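Local coordinates for protein phosphoserine aminotransferase SerC (Cytophaga hutchinsonii ATCC 33406, PDB 3FFR) that probably catalyses the pyridoxal-phosphate-dependent transfer of an amino group between phosphoserine and 2-oxoglutarate, a step of serine biosynthesis, at residues A[73-78]-A[103-108]; A[79-84]-A[163-168]; A[88-93]-A[97-102]. All blocks are in the same frame, centred on the assembly; numbering follows the deposited sequence.

Contact 1 of 3, residues A[73-78]-A[103-108]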
loop_
_atom_site.group_PDB
_atom_site.type_symbol
_atom_site.label_atom_id
_atom_site.label_comp_id
_atom_site.label_asym_id
_atom_site.label_seq_id
_atom_site.Cartn_x
_atom_site.Cartn_y
_atom_site.Cartn_z
ATOM N N ILE A 73 -4.682 -5.368 -7.166
ATOM C CA ILE A 73 -5.615 -6.489 -7.272
ATOM C C ILE A 73 -5.816 -6.899 -8.762
ATOM O O ILE A 73 -5.793 -8.105 -9.097
ATOM C CB ILE A 73 -6.942 -6.273 -6.518
ATOM C CG1 ILE A 73 -6.678 -6.181 -5.010
ATOM C CG2 ILE A 73 -7.925 -7.440 -6.835
ATOM C CD1 ILE A 73 -7.848 -5.590 -4.223
ATOM N N TRP A 74 -5.910 -5.924 -9.657
ATOM C CA TRP A 74 -5.983 -6.292 -11.097
ATOM C C TRP A 74 -4.797 -7.211 -11.473
ATOM O O TRP A 74 -4.918 -8.244 -12.111
ATOM C CB TRP A 74 -5.894 -5.084 -11.995
ATOM C CG TRP A 74 -7.084 -4.207 -12.073
ATOM C CD1 TRP A 74 -8.373 -4.484 -11.722
ATOM C CD2 TRP A 74 -7.095 -2.873 -12.598
ATOM N NE1 TRP A 74 -9.189 -3.396 -11.996
ATOM C CE2 TRP A 74 -8.424 -2.398 -12.533
ATOM C CE3 TRP A 74 -6.118 -2.050 -13.123
ATOM C CZ2 TRP A 74 -8.783 -1.142 -13.012
ATOM C CZ3 TRP A 74 -6.464 -0.805 -13.563
ATOM C CH2 TRP A 74 -7.777 -0.347 -13.491
ATOM N N GLU A 75 -3.604 -6.764 -11.116
ATOM C CA GLU A 75 -2.381 -7.528 -11.411
ATOM C C GLU A 75 -2.396 -8.918 -10.784
ATOM O O GLU A 75 -2.078 -9.926 -11.448
ATOM C CB GLU A 75 -1.135 -6.748 -10.982
ATOM C CG GLU A 75 0.169 -7.444 -11.373
ATOM C CD GLU A 75 1.388 -6.695 -10.882
ATOM O OE1 GLU A 75 1.728 -6.873 -9.706
ATOM O OE2 GLU A 75 2.041 -6.061 -11.711
ATOM N N ARG A 76 -2.774 -8.974 -9.504
ATOM C CA ARG A 76 -2.778 -10.233 -8.750
ATOM C C ARG A 76 -3.811 -11.210 -9.280
ATOM O O ARG A 76 -3.612 -12.442 -9.230
ATOM C CB ARG A 76 -2.971 -10.025 -7.243
ATOM C CG ARG A 76 -1.980 -9.098 -6.569
ATOM C CD ARG A 76 -0.555 -9.344 -6.981
ATOM N NE ARG A 76 0.369 -8.447 -6.244
ATOM C CZ ARG A 76 1.677 -8.408 -6.459
ATOM N NH1 ARG A 76 2.204 -9.168 -7.416
ATOM N NH2 ARG A 76 2.447 -7.629 -5.702
ATOM N N ILE A 77 -4.936 -10.695 -9.770
ATOM C CA ILE A 77 -5.951 -11.567 -10.387
ATOM C C ILE A 77 -5.364 -12.339 -11.559
ATOM O O ILE A 77 -5.495 -13.564 -11.667
ATOM C CB ILE A 77 -7.227 -10.787 -10.857
ATOM C CG1 ILE A 77 -8.054 -10.399 -9.622
ATOM C CG2 ILE A 77 -8.062 -11.615 -11.884
ATOM C CD1 ILE A 77 -9.138 -9.320 -9.881
ATOM N N ILE A 78 -4.663 -11.618 -12.427
ATOM C CA ILE A 78 -4.108 -12.251 -13.633
ATOM C C ILE A 78 -2.960 -13.191 -13.261
ATOM O O ILE A 78 -2.868 -14.337 -13.757
ATOM C CB ILE A 78 -3.718 -11.198 -14.690
ATOM C CG1 ILE A 78 -4.943 -10.372 -15.095
ATOM C CG2 ILE A 78 -3.135 -11.875 -15.941
ATOM C CD1 ILE A 78 -4.582 -9.054 -15.801
ATOM N N GLY A 103 -2.376 -8.442 -21.285
ATOM C CA GLY A 103 -1.342 -8.462 -22.320
ATOM C C GLY A 103 0.031 -8.085 -21.791
ATOM O O GLY A 103 1.051 -8.650 -22.177
ATOM N N GLU A 104 0.078 -7.114 -20.895
ATOM C CA GLU A 104 1.379 -6.709 -20.333
ATOM C C GLU A 104 2.034 -7.849 -19.553
ATOM O O GLU A 104 3.276 -7.912 -19.416
ATOM C CB GLU A 104 1.230 -5.464 -19.453
ATOM C CG GLU A 104 0.966 -4.272 -20.297
ATOM C CD GLU A 104 0.507 -3.031 -19.540
ATOM O OE1 GLU A 104 0.711 -2.947 -18.330
ATOM O OE2 GLU A 104 -0.103 -2.147 -20.190
ATOM N N LEU A 105 1.196 -8.753 -19.041
ATOM C CA LEU A 105 1.654 -9.915 -18.267
ATOM C C LEU A 105 1.835 -11.162 -19.132
ATOM O O LEU A 105 2.093 -12.260 -18.646
ATOM C CB LEU A 105 0.701 -10.218 -17.113
ATOM C CG LEU A 105 0.704 -9.183 -15.977
ATOM C CD1 LEU A 105 -0.470 -9.332 -14.962
ATOM C CD2 LEU A 105 2.062 -9.226 -15.206
ATOM N N GLY A 106 1.702 -10.963 -20.420
ATOM C CA GLY A 106 1.951 -12.031 -21.365
ATOM C C GLY A 106 0.791 -12.957 -21.646
ATOM O O GLY A 106 0.962 -14.008 -22.242
ATOM N N ARG A 107 -0.390 -12.566 -21.204
ATOM C CA ARG A 107 -1.595 -13.344 -21.461
ATOM C C ARG A 107 -2.305 -12.810 -22.688
ATOM O O ARG A 107 -2.085 -11.701 -23.136
ATOM C CB ARG A 107 -2.580 -13.283 -20.285
ATOM C CG ARG A 107 -2.300 -14.201 -19.130
ATOM C CD ARG A 107 -0.986 -14.034 -18.484
ATOM N NE ARG A 107 -0.967 -14.784 -17.223
ATOM C CZ ARG A 107 0.012 -14.708 -16.340
ATOM N NH1 ARG A 107 1.066 -13.963 -16.606
ATOM N NH2 ARG A 107 -0.044 -15.375 -15.202
ATOM N N GLU A 108 -3.214 -13.622 -23.183
ATOM C CA GLU A 108 -4.067 -13.248 -24.313
ATOM C C GLU A 108 -5.469 -12.972 -23.784
ATOM O O GLU A 108 -6.116 -13.834 -23.202
ATOM C CB GLU A 108 -4.132 -14.359 -25.341
ATOM C CG GLU A 108 -2.822 -14.680 -25.991
ATOM C CD GLU A 108 -2.925 -15.841 -26.991
ATOM O OE1 GLU A 108 -4.042 -16.172 -27.428
ATOM O OE2 GLU A 108 -1.870 -16.419 -27.321
#
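Ile78, on helix 70-81, packs against Leu105 and Arg107 where helix 93-104 ends in a Schellman motif. Gly106, with positive phi, is the C-prime residue of that motif, and its N bonds back to Gly103 O at 3.0 Å. The tight part is apolar and centres on the buried Ile78: Leu105 CD1 lies 3.8 Å from Ile78 CB and equally near CG2, and the same CD1 lies 4.1 Å from Glu75 CG, the two side chains crossing nearly at right angles. Leu105 also packs on Thr224 of the second subunit, whose OG1 is hydrogen-bonded to Glu75 OE2. The looser side is that of the partly exposed Arg107, where Ile78 CG2 stands 4.0 Å from both Arg107 CG and CD and sits over one face of the guanidinium. A bend at chi2 (58°) folds the Arg107 chain back toward its own turn, and NE reaches Val82 O. With an alanine in place of Arg107, Ile78 CG2 would probably lose the flat group over it, and Val82 O and Leu105 O their side-chain donor. The Arg107 NH1 to Leu105 O bond, 2.8 Å long with an N-H...O angle of 149°, has its acceptor exactly in the guanidinium plane.

Contact 2 of 3, residues A[79-84]-A[163-168]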
loop_
_atom_site.group_PDB
_atom_site.type_symbol
_atom_site.label_atom_id
_atom_site.label_comp_id
_atom_site.label_asym_id
_atom_site.label_seq_id
_atom_site.Cartn_x
_atom_site.Cartn_y
_atom_site.Cartn_z
ATOM N N GLN A 79 -2.105 -12.749 -12.355
ATOM C CA GLN A 79 -0.982 -13.617 -11.939
ATOM C C GLN A 79 -1.371 -14.896 -11.267
ATOM O O GLN A 79 -0.752 -15.953 -11.479
ATOM C CB GLN A 79 -0.017 -12.862 -11.004
ATOM C CG GLN A 79 0.706 -11.700 -11.695
ATOM C CD GLN A 79 1.450 -10.788 -10.714
ATOM O OE1 GLN A 79 1.112 -10.721 -9.531
ATOM N NE2 GLN A 79 2.472 -10.087 -11.206
ATOM N N ASN A 80 -2.390 -14.806 -10.427
ATOM C CA ASN A 80 -2.859 -15.963 -9.654
ATOM C C ASN A 80 -3.851 -16.870 -10.338
ATOM O O ASN A 80 -3.953 -18.040 -9.996
ATOM C CB ASN A 80 -3.499 -15.503 -8.354
ATOM C CG ASN A 80 -2.471 -15.131 -7.282
ATOM O OD1 ASN A 80 -2.000 -16.004 -6.505
ATOM N ND2 ASN A 80 -2.172 -13.813 -7.179
ATOM N N CYS A 81 -4.538 -16.348 -11.350
ATOM C CA CYS A 81 -5.679 -17.060 -11.886
ATOM C C CYS A 81 -5.787 -17.271 -13.386
ATOM O O CYS A 81 -6.722 -17.898 -13.846
ATOM C CB CYS A 81 -6.969 -16.394 -11.424
ATOM S SG CYS A 81 -7.123 -16.170 -9.615
ATOM N N VAL A 82 -4.819 -16.780 -14.135
ATOM C CA VAL A 82 -4.862 -16.915 -15.583
ATOM C C VAL A 82 -3.583 -17.514 -16.127
ATOM O O VAL A 82 -2.514 -16.945 -15.995
ATOM C CB VAL A 82 -5.091 -15.554 -16.320
ATOM C CG1 VAL A 82 -5.240 -15.809 -17.871
ATOM C CG2 VAL A 82 -6.327 -14.789 -15.750
ATOM N N GLU A 83 -3.714 -18.680 -16.725
ATOM C CA GLU A 83 -2.565 -19.321 -17.350
ATOM C C GLU A 83 -2.331 -18.727 -18.735
ATOM O O GLU A 83 -1.202 -18.348 -19.088
ATOM C CB GLU A 83 -2.759 -20.842 -17.479
ATOM C CG GLU A 83 -1.491 -21.529 -17.993
ATOM C CD GLU A 83 -1.590 -23.054 -17.983
ATOM O OE1 GLU A 83 -2.657 -23.577 -17.653
ATOM O OE2 GLU A 83 -0.596 -23.721 -18.301
ATOM N N LYS A 84 -3.397 -18.638 -19.508
ATOM C CA LYS A 84 -3.309 -18.211 -20.905
ATOM C C LYS A 84 -4.249 -17.090 -21.340
ATOM O O LYS A 84 -3.823 -16.101 -21.937
ATOM C CB LYS A 84 -3.564 -19.433 -21.799
ATOM C CG LYS A 84 -2.585 -20.578 -21.557
ATOM C CD LYS A 84 -2.804 -21.766 -22.456
ATOM C CE LYS A 84 -1.763 -22.833 -22.171
ATOM N NZ LYS A 84 -0.377 -22.249 -22.237
ATOM N N LEU A 163 -13.847 -18.132 -13.893
ATOM C CA LEU A 163 -13.929 -17.386 -12.646
ATOM C C LEU A 163 -14.399 -15.995 -13.006
ATOM O O LEU A 163 -13.821 -15.336 -13.874
ATOM C CB LEU A 163 -12.576 -17.266 -11.955
ATOM C CG LEU A 163 -11.926 -18.594 -11.552
ATOM C CD1 LEU A 163 -10.448 -18.289 -11.160
ATOM C CD2 LEU A 163 -12.718 -19.309 -10.430
ATOM N N ILE A 164 -15.469 -15.558 -12.350
ATOM C CA ILE A 164 -16.041 -14.227 -12.585
ATOM C C ILE A 164 -15.621 -13.236 -11.506
ATOM O O ILE A 164 -15.948 -13.384 -10.325
ATOM C CB ILE A 164 -17.601 -14.267 -12.731
ATOM C CG1 ILE A 164 -18.005 -15.205 -13.866
ATOM C CG2 ILE A 164 -18.153 -12.853 -13.003
ATOM C CD1 ILE A 164 -19.528 -15.430 -13.994
ATOM N N PHE A 165 -14.904 -12.210 -11.959
ATOM C CA PHE A 165 -14.391 -11.101 -11.110
ATOM C C PHE A 165 -15.139 -9.829 -11.434
ATOM O O PHE A 165 -15.263 -9.450 -12.597
ATOM C CB PHE A 165 -12.895 -10.833 -11.341
ATOM C CG PHE A 165 -12.014 -11.965 -10.990
ATOM C CD1 PHE A 165 -11.753 -12.973 -11.917
ATOM C CD2 PHE A 165 -11.459 -12.058 -9.719
ATOM C CE1 PHE A 165 -10.951 -14.064 -11.545
ATOM C CE2 PHE A 165 -10.658 -13.116 -9.348
ATOM C CZ PHE A 165 -10.409 -14.141 -10.266
ATOM N N VAL A 166 -15.596 -9.155 -10.384
ATOM C CA VAL A 166 -16.287 -7.879 -10.544
ATOM C C VAL A 166 -15.533 -6.737 -9.846
ATOM O O VAL A 166 -15.256 -6.774 -8.647
ATOM C CB VAL A 166 -17.737 -7.947 -10.010
ATOM C CG1 VAL A 166 -18.464 -6.610 -10.277
ATOM C CG2 VAL A 166 -18.523 -9.115 -10.632
ATOM N N ASP A 167 -15.184 -5.739 -10.646
ATOM C CA ASP A 167 -14.634 -4.470 -10.161
ATOM C C ASP A 167 -15.817 -3.634 -9.683
ATOM O O ASP A 167 -16.700 -3.269 -10.470
ATOM C CB ASP A 167 -13.814 -3.818 -11.286
ATOM C CG ASP A 167 -13.245 -2.470 -10.924
ATOM O OD1 ASP A 167 -13.835 -1.751 -10.095
ATOM O OD2 ASP A 167 -12.208 -2.147 -11.543
ATOM N N ALA A 168 -15.895 -3.434 -8.368
ATOM C CA ALA A 168 -16.957 -2.574 -7.737
ATOM C C ALA A 168 -16.296 -1.475 -6.887
ATOM O O ALA A 168 -16.810 -1.015 -5.894
ATOM C CB ALA A 168 -17.942 -3.422 -6.909
#
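The end of helix 70-81 rests here on strand 163-167 of the seven-stranded mixed sheet, the central sheet of a fold consistent with the class-V aminotransferase family. Cys81 is the residue that reaches the strand, and it does so with two different atoms. Its CB meets Leu163 CD1 at 4.0 Å, an apolar touch by one methyl of the leucine. Its SG lies 3.9 Å from Phe165 CZ, the far end of the ring. This is a Cys sulfur-aromatic contact: SG stands 5.2 Å from the centroid of the Phe165 ring and 74° off the ring normal, an oblique approach. The first torsion of Cys81 places SG anti to the carbonyl carbon (chi1 -54°), which carries the sulfur to Phe165 while CB remains beside Leu163. Leu163 and Phe165 are alternate residues of the strand, so their side chains emerge on the same side of the sheet, and one cysteine can touch both. The interface is small, 104 Å² summed over both sides, and all three touching residues are buried. Val82, next in the chain, is the first residue to leave helical angles, so the contact falls at the last helical residue. Beyond it, Cys81 also packs on Val208 of helix 206-217, and its carbonyl O accepts a hydrogen bond from Lys211 of that helix. Strand 163-167 itself runs between strands 133-137 and 184-188, with Phe165 touching Ile133 on one neighbour and Ser184 on the other.

Contact 3 of 3, residues A[88-93]-A[97-102]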
loop_
_atom_site.group_PDB
_atom_site.type_symbol
_atom_site.label_atom_id
_atom_site.label_comp_id
_atom_site.label_asym_id
_atom_site.label_seq_id
_atom_site.Cartn_x
_atom_site.Cartn_y
_atom_site.Cartn_z
ATOM N N HIS A 88 -12.613 -9.831 -21.002
ATOM C CA HIS A 88 -12.941 -8.569 -20.363
ATOM C C HIS A 88 -14.033 -7.789 -21.080
ATOM O O HIS A 88 -13.989 -7.654 -22.277
ATOM C CB HIS A 88 -11.690 -7.646 -20.364
ATOM C CG HIS A 88 -10.492 -8.223 -19.670
ATOM N ND1 HIS A 88 -10.005 -7.715 -18.478
ATOM C CD2 HIS A 88 -9.690 -9.260 -20.001
ATOM C CE1 HIS A 88 -8.967 -8.452 -18.095
ATOM N NE2 HIS A 88 -8.750 -9.389 -19.004
ATOM N N CYS A 89 -14.974 -7.267 -20.301
ATOM C CA CYS A 89 -15.937 -6.267 -20.806
ATOM C C CYS A 89 -15.285 -4.902 -20.640
ATOM O O CYS A 89 -14.971 -4.493 -19.516
ATOM C CB CYS A 89 -17.270 -6.305 -20.041
ATOM S SG CYS A 89 -18.329 -7.677 -20.571
ATOM N N VAL A 90 -15.082 -4.212 -21.753
ATOM C CA VAL A 90 -14.383 -2.917 -21.767
ATOM C C VAL A 90 -15.264 -1.805 -22.306
ATOM O O VAL A 90 -15.762 -1.906 -23.435
ATOM C CB VAL A 90 -13.084 -3.019 -22.620
ATOM C CG1 VAL A 90 -12.414 -1.628 -22.798
ATOM C CG2 VAL A 90 -12.113 -4.053 -21.988
ATOM N N ASN A 91 -15.460 -0.776 -21.490
ATOM C CA ASN A 91 -16.305 0.364 -21.905
ATOM C C ASN A 91 -15.831 1.698 -21.391
ATOM O O ASN A 91 -16.535 2.709 -21.432
ATOM C CB ASN A 91 -17.782 0.148 -21.544
ATOM C CG ASN A 91 -18.023 0.129 -20.050
ATOM O OD1 ASN A 91 -17.091 -0.023 -19.258
ATOM N ND2 ASN A 91 -19.280 0.321 -19.655
ATOM N N GLY A 92 -14.623 1.707 -20.870
ATOM C CA GLY A 92 -14.043 2.950 -20.359
ATOM C C GLY A 92 -12.620 2.763 -19.904
ATOM O O GLY A 92 -12.015 1.693 -20.067
ATOM N N SER A 93 -12.099 3.822 -19.311
ATOM C CA SER A 93 -10.678 3.863 -18.965
ATOM C C SER A 93 -10.189 2.828 -17.967
ATOM O O SER A 93 -9.066 2.282 -18.108
ATOM C CB SER A 93 -10.289 5.248 -18.488
ATOM O OG SER A 93 -10.599 6.206 -19.482
ATOM N N ARG A 97 -7.876 -0.470 -18.871
ATOM C CA ARG A 97 -6.537 -0.626 -18.253
ATOM C C ARG A 97 -6.372 -2.056 -17.729
ATOM O O ARG A 97 -5.307 -2.683 -17.929
ATOM C CB ARG A 97 -6.274 0.409 -17.156
ATOM C CG ARG A 97 -4.786 0.452 -16.727
ATOM C CD ARG A 97 -3.847 1.169 -17.734
ATOM N NE ARG A 97 -2.445 0.935 -17.378
ATOM C CZ ARG A 97 -1.672 0.039 -17.997
ATOM N NH1 ARG A 97 -2.120 -0.584 -19.069
ATOM N NH2 ARG A 97 -0.418 -0.177 -17.583
ATOM N N PHE A 98 -7.433 -2.578 -17.107
ATOM C CA PHE A 98 -7.433 -3.973 -16.569
ATOM C C PHE A 98 -7.219 -4.943 -17.710
ATOM O O PHE A 98 -6.383 -5.833 -17.653
ATOM C CB PHE A 98 -8.737 -4.200 -15.778
ATOM C CG PHE A 98 -8.837 -5.506 -15.063
ATOM C CD1 PHE A 98 -7.730 -6.306 -14.835
ATOM C CD2 PHE A 98 -10.051 -5.842 -14.478
ATOM C CE1 PHE A 98 -7.864 -7.493 -14.123
ATOM C CE2 PHE A 98 -10.174 -7.031 -13.755
ATOM C CZ PHE A 98 -9.094 -7.829 -13.583
ATOM N N TYR A 99 -7.940 -4.727 -18.800
ATOM C CA TYR A 99 -7.773 -5.549 -19.992
ATOM C C TYR A 99 -6.326 -5.502 -20.474
ATOM O O TYR A 99 -5.740 -6.529 -20.826
ATOM C CB TYR A 99 -8.746 -5.053 -21.089
ATOM C CG TYR A 99 -8.367 -5.405 -22.515
ATOM C CD1 TYR A 99 -8.548 -6.683 -23.001
ATOM C CD2 TYR A 99 -7.854 -4.443 -23.365
ATOM C CE1 TYR A 99 -8.212 -7.001 -24.292
ATOM C CE2 TYR A 99 -7.497 -4.749 -24.646
ATOM C CZ TYR A 99 -7.694 -6.023 -25.116
ATOM O OH TYR A 99 -7.343 -6.319 -26.422
ATOM N N GLU A 100 -5.753 -4.301 -20.479
ATOM C CA GLU A 100 -4.361 -4.120 -20.941
ATOM C C GLU A 100 -3.325 -4.840 -20.075
ATOM O O GLU A 100 -2.304 -5.334 -20.554
ATOM C CB GLU A 100 -4.007 -2.627 -21.018
ATOM C CG GLU A 100 -4.703 -1.932 -22.174
ATOM C CD GLU A 100 -4.576 -0.422 -22.148
ATOM O OE1 GLU A 100 -4.137 0.134 -21.127
ATOM O OE2 GLU A 100 -4.978 0.209 -23.158
ATOM N N PHE A 101 -3.616 -4.920 -18.789
ATOM C CA PHE A 101 -2.711 -5.648 -17.865
ATOM C C PHE A 101 -2.526 -7.090 -18.314
ATOM O O PHE A 101 -1.455 -7.678 -18.149
ATOM C CB PHE A 101 -3.268 -5.672 -16.425
ATOM C CG PHE A 101 -2.958 -4.459 -15.614
ATOM C CD1 PHE A 101 -2.740 -3.211 -16.200
ATOM C CD2 PHE A 101 -2.919 -4.559 -14.220
ATOM C CE1 PHE A 101 -2.462 -2.088 -15.427
ATOM C CE2 PHE A 101 -2.667 -3.448 -13.446
ATOM C CZ PHE A 101 -2.455 -2.214 -14.043
ATOM N N ALA A 102 -3.582 -7.705 -18.833
ATOM C CA ALA A 102 -3.474 -9.115 -19.218
ATOM C C ALA A 102 -2.346 -9.286 -20.255
ATOM O O ALA A 102 -1.465 -10.135 -20.115
ATOM C CB ALA A 102 -4.833 -9.675 -19.759
#
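Strand 88-90 and helix 97-102 run at 140° between their N-to-C directions, with axes 8.7 Å apart at closest approach, and His88 and Tyr99 bring their CA atoms to 6.0 Å. The His88 ring points into this interval and meets Tyr99, Phe98 and Ala102. Tyr99 CA sits over one face of it, 3.7 Å from the ring centroid, a CH-pi contact made by the helix backbone itself. The aromatic ring of Tyr99 reaches the same imidazole differently: its edge is turned to the His88 face, with planes at 75°. In the third pairing His88 becomes the edge, its CE1 pointing at the face of Phe98 with the planes almost perpendicular. His88, Phe98 and Tyr99 thus form an aromatic cluster in which the imidazole offers a face to one ring and an edge to the other. This packing belongs to the beta-alpha-beta unit of strand 85-90, helix 93-104 and strand 108-113, and Tyr99 extends it to the last strand by touching Ala109 and Lys111. The polar end of His88 is engaged by Ser86, whose OG pairs with NE2, while Ala102 CB approaches that nitrogen at 4.0 Å. Farther along the strand, Val90 CG2 meets Tyr99 CB at 3.6 Å, the side chains crossing at about a right angle. That CB lies between Val90 CG2 and the His88 ring, and chi1 (157°, CG anti to the backbone N) swings the Tyr99 ring so that its CD1 comes near His88 CD2. Gly92 occupies the N-cap position, and the first turn of the helix is closed by Arg97 N donating to Ser93 O at 3.1 Å, from above the carbonyl plane.

Contacts 1 and 2 both draw on helix 70-81, and contacts 1 and 3 share helix 93-104; contacts 2 and 3 both reach the seven-stranded sheet, through strands 163-167 and 85-90. The centres of contacts 1 and 2 lie about 8 Å apart. Contact 3 is centred about 11 Å from the centre of contact 1 and about 12 Å from that of contact 2. Along the chain, the segments of contacts 1 and 2 alternate, while contact 3 falls between the two segments of each. Ile77 CD1 packs on Phe165 CD2 at 3.6 Å, and Trp74 CD1 on Phe98 CD2 at 3.5 Å. Two neighbouring helices thus pack on each other and on the sheet, whose Asp167 OD2 is hydrogen-bonded to N1 of the modified residue at position 191.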